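Local coordinates for protein GH127 beta-L-arabinofuranoside (PDB 4QK0) that probably hydrolyses beta-L-arabinofuranosidic bonds, releasing L-arabinose from arabinose-containing sugars, as a family 127 glycoside hydrolase, at residues V558-E563 with R626-Y631; E149-Y154 with R161-I166; Y247-A252 with A266-Y271. All coordinates share one frame; numbering follows the deposited sequence.

Interaction 1 (V558-E563 with R626-Y631)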
loop_
_atom_site.group_PDB
_atom_site.type_symbol
_atom_site.label_atom_id
_atom_site.label_comp_id
_atom_site.label_asym_id
_atom_site.label_seq_id
_atom_site.Cartn_x
_atom_site.Cartn_y
_atom_site.Cartn_z
ATOM N N VAL A 558 21.241 -1.957 13.778
ATOM C CA VAL A 558 20.750 -2.458 12.544
ATOM C C VAL A 558 21.293 -1.551 11.427
ATOM O O VAL A 558 21.224 -0.311 11.509
ATOM C CB VAL A 558 19.216 -2.473 12.512
ATOM C CG1 VAL A 558 18.725 -2.991 11.191
ATOM C CG2 VAL A 558 18.661 -3.380 13.606
ATOM N N TYR A 559 21.731 -2.215 10.372
ATOM C CA TYR A 559 22.347 -1.560 9.227
ATOM C C TYR A 559 21.365 -1.432 8.036
ATOM O O TYR A 559 20.348 -2.081 8.002
ATOM C CB TYR A 559 23.609 -2.368 8.852
ATOM C CG TYR A 559 24.748 -1.919 9.708
ATOM C CD1 TYR A 559 24.814 -2.243 11.050
ATOM C CD2 TYR A 559 25.713 -1.073 9.183
ATOM C CE1 TYR A 559 25.824 -1.731 11.878
ATOM C CE2 TYR A 559 26.752 -0.624 9.953
ATOM C CZ TYR A 559 26.791 -0.921 11.319
ATOM O OH TYR A 559 27.803 -0.395 12.083
ATOM N N CYS A 560 21.709 -0.571 7.083
ATOM C CA CYS A 560 20.930 -0.380 5.851
ATOM C C CYS A 560 21.859 -0.079 4.703
ATOM O O CYS A 560 23.067 0.234 4.927
ATOM C CB CYS A 560 19.945 0.715 6.001
ATOM S SG CYS A 560 20.608 2.373 6.016
ATOM N N LEU A 561 21.349 -0.257 3.477
ATOM C CA LEU A 561 22.106 0.138 2.269
ATOM C C LEU A 561 21.461 1.350 1.682
ATOM O O LEU A 561 20.222 1.442 1.632
ATOM C CB LEU A 561 22.121 -0.933 1.218
ATOM C CG LEU A 561 22.491 -2.346 1.573
ATOM C CD1 LEU A 561 22.671 -3.209 0.320
ATOM C CD2 LEU A 561 23.755 -2.362 2.337
ATOM N N GLU A 562 22.285 2.339 1.330
ATOM C CA GLU A 562 21.822 3.567 0.662
ATOM C C GLU A 562 22.363 3.706 -0.793
ATOM O O GLU A 562 23.467 3.245 -1.127
ATOM C CB GLU A 562 22.252 4.797 1.447
ATOM C CG GLU A 562 21.528 5.030 2.785
ATOM C CD GLU A 562 21.658 6.484 3.245
ATOM O OE1 GLU A 562 22.734 6.816 3.705
ATOM O OE2 GLU A 562 20.721 7.291 3.082
ATOM N N GLU A 563 21.567 4.344 -1.621
ATOM C CA GLU A 563 21.910 4.573 -3.020
ATOM C C GLU A 563 23.238 5.322 -3.134
ATOM O O GLU A 563 24.078 5.001 -3.968
ATOM C CB GLU A 563 20.807 5.385 -3.666
ATOM C CG GLU A 563 21.032 5.737 -5.123
ATOM C CD GLU A 563 19.802 6.371 -5.804
ATOM O OE1 GLU A 563 18.646 6.358 -5.304
ATOM O OE2 GLU A 563 20.009 6.940 -6.880
ATOM N N ARG A 626 28.390 -1.385 0.536
ATOM C CA ARG A 626 28.619 -0.806 1.812
ATOM C C ARG A 626 27.338 -0.487 2.539
ATOM O O ARG A 626 26.402 0.148 1.984
ATOM C CB ARG A 626 29.443 0.485 1.649
ATOM C CG ARG A 626 29.886 0.988 3.003
ATOM C CD ARG A 626 31.095 1.889 2.897
ATOM N NE ARG A 626 30.635 3.215 2.551
ATOM C CZ ARG A 626 31.331 4.323 2.736
ATOM N NH1 ARG A 626 32.526 4.258 3.309
ATOM N NH2 ARG A 626 30.824 5.484 2.352
ATOM N N ALA A 627 27.318 -0.854 3.828
ATOM C CA ALA A 627 26.151 -0.637 4.646
ATOM C C ALA A 627 26.537 0.295 5.786
ATOM O O ALA A 627 27.633 0.200 6.314
ATOM C CB ALA A 627 25.605 -1.963 5.155
ATOM N N ILE A 628 25.592 1.137 6.178
ATOM C CA ILE A 628 25.747 2.045 7.287
ATOM C C ILE A 628 24.595 1.858 8.311
ATOM O O ILE A 628 23.615 1.174 8.016
ATOM C CB ILE A 628 25.732 3.516 6.808
ATOM C CG1 ILE A 628 24.453 3.824 6.014
ATOM C CG2 ILE A 628 26.955 3.795 5.928
ATOM C CD1 ILE A 628 23.744 5.050 6.461
ATOM N N PRO A 629 24.722 2.462 9.517
ATOM C CA PRO A 629 23.695 2.306 10.509
ATOM C C PRO A 629 22.395 2.906 10.067
ATOM O O PRO A 629 22.380 4.021 9.526
ATOM C CB PRO A 629 24.259 3.109 11.717
ATOM C CG PRO A 629 25.714 2.956 11.607
ATOM C CD PRO A 629 25.956 3.035 10.116
ATOM N N TYR A 630 21.307 2.210 10.353
ATOM C CA TYR A 630 19.985 2.657 9.968
ATOM C C TYR A 630 19.706 4.052 10.427
ATOM O O TYR A 630 19.225 4.871 9.635
ATOM C CB TYR A 630 18.897 1.699 10.483
ATOM C CG TYR A 630 17.509 2.211 10.217
ATOM C CD1 TYR A 630 16.900 2.024 8.993
ATOM C CD2 TYR A 630 16.782 2.842 11.212
ATOM C CE1 TYR A 630 15.616 2.521 8.767
ATOM C CE2 TYR A 630 15.495 3.285 10.983
ATOM C CZ TYR A 630 14.930 3.147 9.751
ATOM O OH TYR A 630 13.671 3.618 9.566
ATOM N N TYR A 631 20.030 4.350 11.692
ATOM C CA TYR A 631 19.697 5.678 12.247
ATOM C C TYR A 631 20.313 6.788 11.446
ATOM O O TYR A 631 19.765 7.927 11.417
ATOM C CB TYR A 631 20.114 5.835 13.759
ATOM C CG TYR A 631 21.574 5.967 13.989
ATOM C CD1 TYR A 631 22.239 7.177 13.705
ATOM C CD2 TYR A 631 22.329 4.896 14.404
ATOM C CE1 TYR A 631 23.631 7.292 13.865
ATOM C CE2 TYR A 631 23.706 5.006 14.574
ATOM C CZ TYR A 631 24.358 6.244 14.300
ATOM O OH TYR A 631 25.737 6.356 14.478
HETATM O O HOH W 1 24.974 2.393 2.422
#

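Interaction 2 (E149-Y154 with R161-I166)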
loop_
_atom_site.group_PDB
_atom_site.type_symbol
_atom_site.label_atom_id
_atom_site.label_comp_id
_atom_site.label_asym_id
_atom_site.label_seq_id
_atom_site.Cartn_x
_atom_site.Cartn_y
_atom_site.Cartn_z
ATOM N N GLU A 149 3.631 15.689 33.478
ATOM C CA GLU A 149 4.977 15.122 33.315
ATOM C C GLU A 149 5.985 16.216 33.347
ATOM O O GLU A 149 7.077 16.016 33.873
ATOM C CB GLU A 149 5.146 14.340 32.015
ATOM C CG GLU A 149 4.377 13.047 31.905
ATOM C CD GLU A 149 4.850 12.204 30.695
ATOM O OE1 GLU A 149 4.186 12.207 29.628
ATOM O OE2 GLU A 149 5.882 11.511 30.838
ATOM N N ALA A 150 5.674 17.357 32.730
ATOM C CA ALA A 150 6.699 18.404 32.644
ATOM C C ALA A 150 6.968 18.969 34.059
ATOM O O ALA A 150 8.098 19.239 34.409
ATOM C CB ALA A 150 6.224 19.536 31.744
ATOM N N ALA A 151 5.894 19.182 34.808
ATOM C CA ALA A 151 5.974 19.711 36.168
ATOM C C ALA A 151 6.743 18.782 37.114
ATOM O O ALA A 151 7.611 19.224 37.868
ATOM C CB ALA A 151 4.584 20.009 36.713
ATOM N N VAL A 152 6.490 17.486 37.006
ATOM C CA VAL A 152 7.254 16.510 37.786
ATOM C C VAL A 152 8.731 16.608 37.443
ATOM O O VAL A 152 9.599 16.700 38.333
ATOM C CB VAL A 152 6.758 15.062 37.555
ATOM C CG1 VAL A 152 7.703 14.037 38.196
ATOM C CG2 VAL A 152 5.374 14.898 38.122
ATOM N N ALA A 153 9.022 16.588 36.152
ATOM C CA ALA A 153 10.397 16.648 35.722
ATOM C C ALA A 153 11.099 17.940 36.174
ATOM O O ALA A 153 12.286 17.922 36.493
ATOM C CB ALA A 153 10.508 16.506 34.204
ATOM N N TYR A 154 10.390 19.045 36.068
ATOM C CA TYR A 154 10.952 20.331 36.364
ATOM C C TYR A 154 11.236 20.418 37.883
ATOM O O TYR A 154 12.244 20.952 38.288
ATOM C CB TYR A 154 9.997 21.455 35.877
ATOM C CG TYR A 154 10.668 22.800 35.842
ATOM C CD1 TYR A 154 11.527 23.132 34.809
ATOM C CD2 TYR A 154 10.492 23.730 36.875
ATOM C CE1 TYR A 154 12.184 24.346 34.775
ATOM C CE2 TYR A 154 11.134 24.955 36.850
ATOM C CZ TYR A 154 11.982 25.258 35.795
ATOM O OH TYR A 154 12.657 26.462 35.729
ATOM N N ARG A 161 8.861 24.092 42.936
ATOM C CA ARG A 161 7.598 23.420 43.107
ATOM C C ARG A 161 6.418 24.116 42.465
ATOM O O ARG A 161 5.305 23.577 42.455
ATOM C CB ARG A 161 7.231 23.535 44.630
ATOM C CG ARG A 161 7.428 22.359 45.544
ATOM C CD ARG A 161 6.438 22.372 46.699
ATOM N NE ARG A 161 6.147 20.977 47.021
ATOM C CZ ARG A 161 5.154 20.266 46.490
ATOM N NH1 ARG A 161 4.305 20.836 45.654
ATOM N NH2 ARG A 161 4.997 18.984 46.806
ATOM N N ARG A 162 6.607 25.354 42.072
ATOM C CA ARG A 162 5.512 26.143 41.531
ATOM C C ARG A 162 4.690 25.382 40.444
ATOM O O ARG A 162 3.464 25.319 40.497
ATOM C CB ARG A 162 6.108 27.437 40.967
ATOM C CG ARG A 162 5.115 28.374 40.351
ATOM C CD ARG A 162 4.323 29.141 41.384
ATOM N NE ARG A 162 3.436 30.023 40.626
ATOM C CZ ARG A 162 2.102 29.957 40.585
ATOM N NH1 ARG A 162 1.420 29.080 41.300
ATOM N NH2 ARG A 162 1.440 30.809 39.815
ATOM N N PHE A 163 5.386 24.771 39.491
ATOM C CA PHE A 163 4.708 24.130 38.348
ATOM C C PHE A 163 3.998 22.897 38.899
ATOM O O PHE A 163 2.829 22.641 38.622
ATOM C CB PHE A 163 5.751 23.818 37.267
ATOM C CG PHE A 163 5.185 23.360 35.911
ATOM C CD1 PHE A 163 3.823 23.392 35.602
ATOM C CD2 PHE A 163 6.083 22.920 34.914
ATOM C CE1 PHE A 163 3.376 22.976 34.341
ATOM C CE2 PHE A 163 5.633 22.505 33.686
ATOM C CZ PHE A 163 4.276 22.537 33.388
ATOM N N LEU A 164 4.697 22.171 39.747
ATOM C CA LEU A 164 4.076 21.039 40.436
ATOM C C LEU A 164 2.802 21.392 41.206
ATOM O O LEU A 164 1.813 20.661 41.121
ATOM C CB LEU A 164 5.079 20.392 41.388
ATOM C CG LEU A 164 4.634 19.066 42.017
ATOM C CD1 LEU A 164 4.452 18.052 40.910
ATOM C CD2 LEU A 164 5.668 18.586 43.011
ATOM N N ASP A 165 2.805 22.549 41.890
ATOM C CA ASP A 165 1.625 23.001 42.616
ATOM C C ASP A 165 0.459 23.286 41.706
ATOM O O ASP A 165 -0.655 22.900 41.973
ATOM C CB ASP A 165 1.960 24.242 43.463
ATOM C CG ASP A 165 2.837 23.900 44.689
ATOM O OD1 ASP A 165 2.730 22.766 45.195
ATOM O OD2 ASP A 165 3.647 24.747 45.132
ATOM N N ILE A 166 0.727 23.991 40.627
ATOM C CA ILE A 166 -0.282 24.272 39.605
ATOM C C ILE A 166 -0.892 22.963 39.086
ATOM O O ILE A 166 -2.118 22.846 39.011
ATOM C CB ILE A 166 0.393 25.050 38.443
ATOM C CG1 ILE A 166 0.735 26.479 38.913
ATOM C CG2 ILE A 166 -0.471 25.052 37.191
ATOM C CD1 ILE A 166 1.749 27.207 38.013
HETATM O O HOH W 2 7.377 21.965 39.337
#

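Interaction 3 (Y247-A252 with A266-Y271)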
loop_
_atom_site.group_PDB
_atom_site.type_symbol
_atom_site.label_atom_id
_atom_site.label_comp_id
_atom_site.label_asym_id
_atom_site.label_seq_id
_atom_site.Cartn_x
_atom_site.Cartn_y
_atom_site.Cartn_z
ATOM N N TYR A 247 -13.586 1.692 17.904
ATOM C CA TYR A 247 -12.909 2.050 19.134
ATOM C C TYR A 247 -11.670 1.280 19.375
ATOM O O TYR A 247 -10.926 1.584 20.301
ATOM C CB TYR A 247 -13.855 1.925 20.307
ATOM C CG TYR A 247 -14.972 2.938 20.271
ATOM C CD1 TYR A 247 -14.719 4.268 19.951
ATOM C CD2 TYR A 247 -16.314 2.548 20.538
ATOM C CE1 TYR A 247 -15.739 5.196 19.917
ATOM C CE2 TYR A 247 -17.323 3.483 20.539
ATOM C CZ TYR A 247 -17.031 4.810 20.221
ATOM O OH TYR A 247 -18.049 5.746 20.184
ATOM N N ARG A 248 -11.390 0.308 18.529
ATOM C CA ARG A 248 -10.026 -0.246 18.511
ATOM C C ARG A 248 -8.974 0.816 18.296
ATOM O O ARG A 248 -7.863 0.707 18.810
ATOM C CB ARG A 248 -9.880 -1.281 17.404
ATOM C CG ARG A 248 -10.730 -2.515 17.662
ATOM C CD ARG A 248 -10.970 -3.277 16.373
ATOM N NE ARG A 248 -9.729 -3.819 15.851
ATOM C CZ ARG A 248 -9.258 -5.037 16.125
ATOM N NH1 ARG A 248 -9.911 -5.827 16.975
ATOM N NH2 ARG A 248 -8.110 -5.466 15.550
ATOM N N TYR A 249 -9.312 1.862 17.557
ATOM C CA TYR A 249 -8.334 2.940 17.337
ATOM C C TYR A 249 -7.781 3.479 18.653
ATOM O O TYR A 249 -6.568 3.690 18.792
ATOM C CB TYR A 249 -9.000 4.080 16.615
ATOM C CG TYR A 249 -8.122 5.286 16.355
ATOM C CD1 TYR A 249 -7.189 5.282 15.333
ATOM C CD2 TYR A 249 -8.304 6.470 17.070
ATOM C CE1 TYR A 249 -6.404 6.389 15.054
ATOM C CE2 TYR A 249 -7.549 7.628 16.782
ATOM C CZ TYR A 249 -6.602 7.572 15.783
ATOM O OH TYR A 249 -5.837 8.631 15.492
ATOM N N HIS A 250 -8.688 3.666 19.610
ATOM C CA HIS A 250 -8.341 4.181 20.964
ATOM C C HIS A 250 -8.110 3.063 22.019
ATOM O O HIS A 250 -7.958 3.359 23.194
ATOM C CB HIS A 250 -9.478 5.022 21.523
ATOM C CG HIS A 250 -10.059 5.985 20.561
ATOM N ND1 HIS A 250 -11.112 5.660 19.726
ATOM C CD2 HIS A 250 -9.767 7.282 20.312
ATOM C CE1 HIS A 250 -11.422 6.708 18.980
ATOM N NE2 HIS A 250 -10.662 7.716 19.353
ATOM N N GLN A 251 -8.095 1.803 21.587
ATOM C CA GLN A 251 -7.997 0.656 22.490
ATOM C C GLN A 251 -9.052 0.734 23.618
ATOM O O GLN A 251 -8.773 0.389 24.757
ATOM C CB GLN A 251 -6.579 0.512 23.075
ATOM C CG GLN A 251 -5.487 0.372 22.009
ATOM C CD GLN A 251 -4.988 1.705 21.442
ATOM O OE1 GLN A 251 -5.097 2.750 22.094
ATOM N NE2 GLN A 251 -4.442 1.667 20.233
ATOM N N ALA A 252 -10.243 1.164 23.238
ATOM C CA ALA A 252 -11.370 1.290 24.095
ATOM C C ALA A 252 -12.501 0.382 23.637
ATOM O O ALA A 252 -13.662 0.650 23.931
ATOM C CB ALA A 252 -11.838 2.725 24.124
ATOM N N ALA A 266 -0.735 3.324 17.420
ATOM C CA ALA A 266 0.360 2.752 18.115
ATOM C C ALA A 266 0.832 3.550 19.315
ATOM O O ALA A 266 1.160 2.943 20.323
ATOM C CB ALA A 266 1.524 2.487 17.206
ATOM N N VAL A 267 0.898 4.884 19.211
ATOM C CA VAL A 267 1.344 5.685 20.334
ATOM C C VAL A 267 0.329 5.597 21.473
ATOM O O VAL A 267 0.698 5.410 22.632
ATOM C CB VAL A 267 1.536 7.162 19.958
ATOM C CG1 VAL A 267 2.125 7.908 21.121
ATOM C CG2 VAL A 267 2.491 7.314 18.754
ATOM N N ARG A 268 -0.935 5.715 21.142
ATOM C CA ARG A 268 -2.008 5.568 22.090
ATOM C C ARG A 268 -1.857 4.236 22.837
ATOM O O ARG A 268 -1.898 4.182 24.090
ATOM C CB ARG A 268 -3.356 5.600 21.413
ATOM C CG ARG A 268 -3.849 6.985 21.071
ATOM C CD ARG A 268 -5.216 6.951 20.355
ATOM N NE ARG A 268 -5.791 8.272 20.159
ATOM C CZ ARG A 268 -5.353 9.168 19.276
ATOM N NH1 ARG A 268 -4.354 8.884 18.479
ATOM N NH2 ARG A 268 -5.896 10.370 19.239
ATOM N N ALA A 269 -1.641 3.161 22.095
ATOM C CA ALA A 269 -1.556 1.851 22.704
ATOM C C ALA A 269 -0.388 1.776 23.676
ATOM O O ALA A 269 -0.519 1.200 24.766
ATOM C CB ALA A 269 -1.424 0.763 21.637
ATOM N N LEU A 270 0.770 2.241 23.235
ATOM C CA LEU A 270 1.951 2.049 24.022
ATOM C C LEU A 270 1.943 2.954 25.279
ATOM O O LEU A 270 2.465 2.550 26.292
ATOM C CB LEU A 270 3.187 2.305 23.202
ATOM C CG LEU A 270 3.441 1.332 22.039
ATOM C CD1 LEU A 270 4.637 1.794 21.274
ATOM C CD2 LEU A 270 3.674 -0.072 22.447
ATOM N N TYR A 271 1.341 4.134 25.194
ATOM C CA TYR A 271 1.140 4.944 26.376
ATOM C C TYR A 271 0.211 4.234 27.380
ATOM O O TYR A 271 0.418 4.292 28.587
ATOM C CB TYR A 271 0.552 6.308 26.027
ATOM C CG TYR A 271 1.488 7.336 25.484
ATOM C CD1 TYR A 271 2.818 7.057 25.206
ATOM C CD2 TYR A 271 1.036 8.647 25.253
ATOM C CE1 TYR A 271 3.688 8.039 24.687
ATOM C CE2 TYR A 271 1.895 9.613 24.709
ATOM C CZ TYR A 271 3.211 9.305 24.424
ATOM O OH TYR A 271 4.074 10.265 23.907
#

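Interaction 1 (V558-E563 with R626-Y631)
Cys560 and Ile628 face each other on two antiparallel strands and exchange both backbone bonds. Cys560 N gives to Ile628 O at 2.7 Å, and Ile628 N gives back to Cys560 O at 3.0 Å. Next to them, Tyr630 N reaches Val558 O at 2.8 Å. This bond carries the pairing past the end of strand 626-629 into a 3-10 turn.

The packing is tight around these bonds. The Tyr559 ring lies alongside Pro629, pointing the same way. Pro629 CA sits over one ring face in a CH-pi contact, and Pro629 CD is 3.7 Å from Tyr559 CE2. The phenol oxygen bonds to Val594 O. Cys560 SG lies between its backbone N and carbonyl carbon (chi1 73°), 4.1 Å from Ile628 CG1. On the other face, Leu561 CD2 presses on Ala627 CB at 3.4 Å, closer than usual for two carbons.

The short strand axes meet at 129°, well off antiparallel. At the Glu562 end a water links the backbones: it accepts from Glu562 N at 2.9 Å and donates to Arg626 O at 2.7 Å. Glu562 OE1 rests against Ile628 CD1 but is salt-bridged to Arg636, and OE2 takes Cys634 N.

The chemistry is that of an antiparallel strand pair within the mixed sheet of the C-terminal domain. Direct bonds fix the register, a water and Asn566 bridge the end at Glu562 and Arg626, and the buried carboxylate is satisfied from beyond the two strands.

Interaction 2 (E149-Y154 with R161-I166)
Phe163 lays its ring against the Ala150-Ala151 surface of the neighbouring helix. The contact is mostly apolar, and no direct hydrogen bond crosses it.

The main interaction is a CH-pi contact. Ala151 CB stands over one face of the Phe163 ring, 3.6 Å from its centroid and 15° off the normal. Phe163 CG is anti to the backbone N (chi1 -170°), which sends the ring across to the other helix.

Other apolar contacts surround this one. Ala150 CB comes obliquely to the ring, 3.6 Å from Phe163 CE2. Tyr154 CB approaches the ring edge, 4.3 Å from Phe163 CD2. The Tyr154 hydroxyl plays no part here and bonds to Asp103. Beyond Ala151, Val152 CG2 meets Leu164 CD1 at 4.3 Å.

The polar link is a single water. It donates to Ala151 O at 3.1 Å and accepts from Leu164 N at 2.7 Å. It thus ties the two backbones together beside the ring and gives a buried amide near the start of its helix an acceptor.

The small side chain of Ala151 lets the helices come close. Ala151 CA and Leu164 CA are 4.9 Å apart, and the local axes approach to 8.1 Å at an angle of 148°. Helix 96-112 covers Tyr154 and part of Phe163, while helix 194-205 packs on Leu164.

Two nearly antiparallel helices joined by a short turn form an alpha-hairpin. Such hairpins are the building units of the (alpha/alpha)6 barrel, the fold expected of the GH127 catalytic domain and its six-hairpin clan.

Interaction 3 (Y247-A252 with A266-Y271)
Gln251 NE2 is gripped by two backbone carbonyls, Val263 O and His265 O, while it lies 3.4 Å from Ala269 CB. The other end of the amide, Gln251 OE1, accepts from Gln192 NE2. Both ends are therefore satisfied, which fixes the rotation of the group. The amide lies against the first turn of helix 266-283. Its OE1 is 3.4 Å from Arg268 CB, and the nearby Ala269 N is too badly angled for a bond. The side chain bends at its second torsion (chi2 84°), and this lays the amide along the helix surface. His250 O sits 3.1 Å from Gln251 OE1, two acceptors close together. Each has its own donor, Arg221 for the carbonyl and Gln192 for the amide.

Arg268 makes the second half of the contact. Its chain is extended from CG to NE and reaches across to the 247-252 loop. Tyr249 CE2 lies over the centre of one guanidinium face, 3.7 Å from Arg268 CZ. The ring and guanidinium planes are 37° apart, a tilted contact rather than a flat stack. Tyr249 OH comes within 3.3 Å of Arg268 NH1, but the angle is too poor for a hydrogen bond. Arg268 NE instead gives to Gly190 O. His250 runs beside the arginine, its CD2 4.1 Å from Arg268 NE, with the two flat groups nearly perpendicular at 82°. Tyr249 CD2 in turn sits over the centre of the His250 ring.

The contact thus packs a loop of the catalytic domain on the start of helix 266-283. Elsewhere the helix meets helix 334-350 through Val267 and Leu270 and helix 413-422 through Tyr271; Ala266 and Ala269 also touch Phe319 of strand 318-319.

In the fold
From the N terminus, interaction 2 comes first. It closes a short turn between helices 140-158 and 162-177. Interaction 3 follows and closes a 13-residue loop, holding the 247-252 segment to the start of helix 266-283. Interaction 1 comes last and spans 62 residues, joining strands 557-562 and 620-629 of the C-terminal domain. The three follow in series, and none nests or crosses. Interactions 2 and 3 share the catalytic domain, with nearest atoms about 6 Å apart. Arg419 of helix 413-422 is a neighbour of both: Tyr271 touches it, and Glu149 forms a long, weak ion pair with it. Interactions 1 and 2 lie on opposite sides of the chain's centre, their own centres about 41 Å apart.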